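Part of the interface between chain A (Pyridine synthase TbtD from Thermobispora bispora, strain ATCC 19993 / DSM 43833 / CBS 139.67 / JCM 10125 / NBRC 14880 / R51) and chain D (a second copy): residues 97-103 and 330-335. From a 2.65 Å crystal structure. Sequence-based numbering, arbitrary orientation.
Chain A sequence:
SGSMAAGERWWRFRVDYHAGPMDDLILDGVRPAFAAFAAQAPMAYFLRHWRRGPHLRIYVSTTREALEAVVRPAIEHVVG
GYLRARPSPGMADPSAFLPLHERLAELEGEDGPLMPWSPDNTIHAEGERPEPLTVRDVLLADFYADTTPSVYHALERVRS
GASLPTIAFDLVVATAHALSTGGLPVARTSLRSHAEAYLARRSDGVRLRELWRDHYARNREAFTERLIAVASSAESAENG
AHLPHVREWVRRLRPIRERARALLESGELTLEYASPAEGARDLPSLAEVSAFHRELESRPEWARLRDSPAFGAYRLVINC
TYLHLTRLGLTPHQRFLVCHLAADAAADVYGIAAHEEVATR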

ATOM      1  N   PHE A  97     -22.658 -18.011  17.898  1.00 37.37           N
ATOM      2  CA  PHE A  97     -21.522 -18.198  17.009  1.00 33.40           C
ATOM      3  C   PHE A  97     -21.716 -17.513  15.675  1.00 34.07           C
ATOM      4  O   PHE A  97     -20.801 -17.489  14.869  1.00 36.95           O
ATOM      5  N   LEU A  98     -22.888 -16.936  15.436  1.00 33.28           N
ATOM      6  CA  LEU A  98     -23.133 -16.346  14.130  1.00 38.70           C
ATOM      7  C   LEU A  98     -22.158 -15.229  13.725  1.00 38.26           C
ATOM      8  O   LEU A  98     -21.722 -15.218  12.575  1.00 42.27           O
ATOM      9  N   PRO A  99     -21.817 -14.289  14.629  1.00 42.03           N
ATOM     10  CA  PRO A  99     -20.875 -13.267  14.123  1.00 39.22           C
ATOM     11  C   PRO A  99     -19.536 -13.867  13.721  1.00 40.01           C
ATOM     12  O   PRO A  99     -18.973 -13.449  12.711  1.00 47.64           O
ATOM     13  N   LEU A 100     -19.035 -14.838  14.475  1.00 36.73           N
ATOM     14  CA  LEU A 100     -17.768 -15.462  14.115  1.00 34.78           C
ATOM     15  C   LEU A 100     -17.888 -16.201  12.786  1.00 38.05           C
ATOM     16  O   LEU A 100     -16.974 -16.165  11.952  1.00 34.38           O
ATOM     17  N   HIS A 101     -19.023 -16.877  12.599  1.00 37.61           N
ATOM     18  CA  HIS A 101     -19.234 -17.690  11.406  1.00 39.81           C
ATOM     19  C   HIS A 101     -19.363 -16.807  10.154  1.00 42.74           C
ATOM     20  O   HIS A 101     -18.899 -17.187   9.084  1.00 43.46           O
ATOM     21  N   GLU A 102     -19.975 -15.632  10.284  1.00 39.15           N
ATOM     22  CA  GLU A 102     -20.048 -14.722   9.160  1.00 36.54           C
ATOM     23  C   GLU A 102     -18.622 -14.345   8.771  1.00 43.65           C
ATOM     24  O   GLU A 102     -18.270 -14.313   7.575  1.00 49.92           O
ATOM     25  N   ARG A 103     -17.790 -14.120   9.780  1.00 33.37           N
ATOM     26  CA  ARG A 103     -16.434 -13.657   9.540  1.00 37.52           C
ATOM     27  C   ARG A 103     -15.601 -14.728   8.883  1.00 44.36           C
ATOM     28  O   ARG A 103     -14.924 -14.466   7.880  1.00 50.71           O
TER
ATOM     29  N   LEU D 330     -28.909  -7.996  16.377  1.00 31.27           N
ATOM     30  CA  LEU D 330     -28.804  -8.179  14.927  1.00 37.25           C
ATOM     31  C   LEU D 330     -27.347  -7.988  14.477  1.00 39.61           C
ATOM     32  O   LEU D 330     -26.718  -7.005  14.889  1.00 44.77           O
ATOM     33  N   THR D 331     -26.794  -8.912  13.678  1.00 36.71           N
ATOM     34  CA  THR D 331     -25.394  -8.760  13.217  1.00 37.29           C
ATOM     35  C   THR D 331     -25.350  -7.718  12.105  1.00 36.89           C
ATOM     36  O   THR D 331     -26.351  -7.493  11.426  1.00 35.23           O
ATOM     37  N   PRO D 332     -24.194  -7.082  11.911  1.00 36.49           N
ATOM     38  CA  PRO D 332     -24.085  -6.116  10.802  1.00 40.72           C
ATOM     39  C   PRO D 332     -24.504  -6.706   9.443  1.00 38.85           C
ATOM     40  O   PRO D 332     -25.355  -6.147   8.748  1.00 40.50           O
ATOM     41  N   HIS D 333     -23.941  -7.841   9.073  1.00 36.64           N
ATOM     42  CA  HIS D 333     -24.371  -8.498   7.853  1.00 35.91           C
ATOM     43  C   HIS D 333     -25.904  -8.583   7.717  1.00 38.48           C
ATOM     44  O   HIS D 333     -26.445  -8.386   6.630  1.00 48.98           O
ATOM     45  N   GLN D 334     -26.610  -8.865   8.804  1.00 39.20           N
ATOM     46  CA  GLN D 334     -28.055  -9.008   8.724  1.00 36.35           C
ATOM     47  C   GLN D 334     -28.746  -7.668   8.564  1.00 41.21           C
ATOM     48  O   GLN D 334     -29.739  -7.556   7.845  1.00 44.96           O
ATOM     49  N   ARG D 335     -28.247  -6.658   9.264  1.00 44.90           N
ATOM     50  CA  ARG D 335     -28.720  -5.291   9.059  1.00 45.50           C
ATOM     51  C   ARG D 335     -28.626  -4.945   7.553  1.00 44.46           C
ATOM     52  O   ARG D 335     -29.626  -4.571   6.933  1.00 41.12           O
TER

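The amino-terminal end of a helix leaves backbone NH groups without partners in the preceding turn, and a side chain that caps them can still have a hydroxyl proton to spare. The contact between two copies of the pyridine synthase TbtD illustrates how a neighbouring chain can use that proton. A helical stretch of chain A meets the start of a helix in chain D, with Pro A99 and Thr D331 nearest in backbone register, their CA atoms 6.4 Å apart. The patch is small, burying 212 Å² over both sides.

The polar centre is a single hydrogen bond between the chains. Glu A102 directs its CA-to-CB bond toward chain D and adopts an m, t conformation with chi3 near -22°, which brings its carboxylate to the buried Thr D331. That threonine, rotamer p, also points toward its partner, and its OG1 donates to Glu A102 OE2 at 2.6 Å, a short bond to a charged acceptor.

The same hydroxyl works within its own chain. Thr D331 occupies the N-cap position, and its OG1 accepts a weak capping bond from Gln D334 N at 3.3 Å. Donation across the interface and acceptance within the chain are therefore compatible. The cap is reciprocated: Gln D334, with chi1 m, chi2 t and chi3 near -58°, turns its side chain back so that OE1 receives Thr D331 N at 2.9 Å with a nearly straight N-H...acceptor angle of 166°. The two residues are thus linked by bonds in both directions, the weaker one to the threonine hydroxyl that meets the glutamate.

Van der Waals contacts from Leu A98 and Pro A99 adjoin this hydrogen bond. Thr D331 CG2 lies 4.1 Å from Leu A98 CD2 and likewise 4.1 Å from Pro A99 CG, and it also borders the carboxylate, 3.6 Å from Glu A102 OE1. Leu A98 points toward chain D in a t, p rotamer; Pro A99, its ring C-gamma exo, lies sideways. The leucine also packs against the amide end of the glutamine, with Leu A98 CD2 3.9 Å from Gln D334 NE2. Although Gln D334 leaves its backbone sideways, its end comes nearer to chain A.

The carboxylate has further neighbours in van der Waals range. Glu A102 OE2 approaches His D333 CB at 3.5 Å and Gln D334 CG at 4.1 Å. His D333, chi1 t, points toward chain A, but its ring runs away from the carboxylate, and its ND1 is hydrogen-bonded elsewhere in the structure.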

ATOM      1  CB  PHE A  97     -21.258 -19.681  16.776  1.00 36.32           C
ATOM      2  CG  PHE A  97     -20.795 -20.398  17.993  1.00 41.78           C
ATOM      3  CD1 PHE A  97     -21.713 -20.984  18.857  1.00 43.32           C
ATOM      4  CD2 PHE A  97     -19.441 -20.483  18.290  1.00 34.34           C
ATOM      5  CE1 PHE A  97     -21.291 -21.639  19.984  1.00 30.05           C
ATOM      6  CE2 PHE A  97     -19.017 -21.131  19.404  1.00 28.51           C
ATOM      7  CZ  PHE A  97     -19.947 -21.705  20.255  1.00 31.80           C
ATOM      8  CB  LEU A  98     -24.561 -15.826  14.025  1.00 36.41           C
ATOM      9  CG  LEU A  98     -24.834 -15.246  12.642  1.00 32.11           C
ATOM     10  CD1 LEU A  98     -24.458 -16.271  11.565  1.00 38.99           C
ATOM     11  CD2 LEU A  98     -26.300 -14.832  12.503  1.00 39.96           C
ATOM     12  CB  PRO A  99     -20.689 -12.312  15.311  1.00 39.56           C
ATOM     13  CG  PRO A  99     -21.923 -12.552  16.209  1.00 41.22           C
ATOM     14  CD  PRO A  99     -22.246 -14.016  16.018  1.00 41.36           C
ATOM     15  CB  LEU A 100     -17.316 -16.416  15.207  1.00 30.86           C
ATOM     16  CG  LEU A 100     -16.107 -17.299  14.906  1.00 39.67           C
ATOM     17  CD1 LEU A 100     -14.898 -16.472  14.533  1.00 39.60           C
ATOM     18  CD2 LEU A 100     -15.801 -18.228  16.092  1.00 32.79           C
ATOM     19  CB  HIS A 101     -20.458 -18.602  11.573  1.00 32.82           C
ATOM     20  CG  HIS A 101     -20.215 -19.776  12.480  1.00 38.92           C
ATOM     21  ND1 HIS A 101     -21.221 -20.604  12.920  1.00 33.71           N
ATOM     22  CD2 HIS A 101     -19.067 -20.235  13.042  1.00 40.44           C
ATOM     23  CE1 HIS A 101     -20.701 -21.537  13.709  1.00 35.88           C
ATOM     24  NE2 HIS A 101     -19.403 -21.339  13.797  1.00 33.69           N
ATOM     25  CB  GLU A 102     -20.862 -13.491   9.504  1.00 31.52           C
ATOM     26  CG  GLU A 102     -22.361 -13.764   9.687  1.00 32.98           C
ATOM     27  CD  GLU A 102     -23.096 -12.590  10.334  1.00 33.21           C
ATOM     28  OE1 GLU A 102     -22.458 -11.744  11.008  1.00 37.92           O
ATOM     29  OE2 GLU A 102     -24.308 -12.467  10.123  1.00 35.71           O
ATOM     30  CB  ARG A 103     -15.768 -13.212  10.835  1.00 38.86           C
ATOM     31  CG  ARG A 103     -14.302 -12.875  10.692  1.00 48.81           C
ATOM     32  CD  ARG A 103     -14.089 -11.745   9.697  1.00 48.29           C
ATOM     33  NE  ARG A 103     -12.680 -11.380   9.605  1.00 54.17           N
ATOM     34  CZ  ARG A 103     -12.183 -10.581   8.668  1.00 52.94           C
ATOM     35  NH1 ARG A 103     -13.000 -10.086   7.745  1.00 51.72           N
ATOM     36  NH2 ARG A 103     -10.886 -10.276   8.670  1.00 44.48           N
TER
ATOM     37  CB  LEU D 330     -29.730  -7.194  14.213  1.00 33.48           C
ATOM     38  CG  LEU D 330     -30.151  -7.491  12.773  1.00 42.49           C
ATOM     39  CD1 LEU D 330     -31.098  -8.679  12.692  1.00 42.10           C
ATOM     40  CD2 LEU D 330     -30.761  -6.254  12.118  1.00 39.34           C
ATOM     41  CB  THR D 331     -24.754 -10.077  12.675  1.00 38.61           C
ATOM     42  OG1 THR D 331     -25.353 -10.455  11.417  1.00 36.02           O
ATOM     43  CG2 THR D 331     -24.879 -11.210  13.665  1.00 38.30           C
ATOM     44  CB  PRO D 332     -22.596  -5.735  10.823  1.00 34.69           C
ATOM     45  CG  PRO D 332     -22.205  -5.878  12.300  1.00 31.50           C
ATOM     46  CD  PRO D 332     -22.978  -7.113  12.747  1.00 37.62           C
ATOM     47  CB  HIS D 333     -23.758  -9.901   7.767  1.00 37.22           C
ATOM     48  CG  HIS D 333     -23.919 -10.536   6.427  1.00 45.79           C
ATOM     49  ND1 HIS D 333     -23.113 -10.221   5.352  1.00 41.28           N
ATOM     50  CD2 HIS D 333     -24.827 -11.435   5.972  1.00 41.62           C
ATOM     51  CE1 HIS D 333     -23.495 -10.932   4.304  1.00 46.82           C
ATOM     52  NE2 HIS D 333     -24.531 -11.677   4.657  1.00 37.27           N
ATOM     53  CB  GLN D 334     -28.593  -9.713   9.950  1.00 40.57           C
ATOM     54  CG  GLN D 334     -28.192 -11.157  10.056  1.00 39.71           C
ATOM     55  CD  GLN D 334     -28.543 -11.713  11.409  1.00 44.22           C
ATOM     56  OE1 GLN D 334     -28.092 -11.191  12.444  1.00 51.80           O
ATOM     57  NE2 GLN D 334     -29.373 -12.754  11.427  1.00 32.81           N
ATOM     58  CB  ARG D 335     -27.909  -4.301   9.909  1.00 35.44           C
ATOM     59  CG  ARG D 335     -28.642  -3.008  10.253  1.00 40.54           C
ATOM     60  CD  ARG D 335     -27.669  -1.871  10.660  1.00 42.44           C
ATOM     61  NE  ARG D 335     -26.500  -2.344  11.387  1.00 36.95           N
ATOM     62  CZ  ARG D 335     -25.258  -1.980  11.100  1.00 43.34           C
ATOM     63  NH1 ARG D 335     -25.049  -1.138  10.111  1.00 50.34           N
ATOM     64  NH2 ARG D 335     -24.220  -2.451  11.785  1.00 45.23           N
TER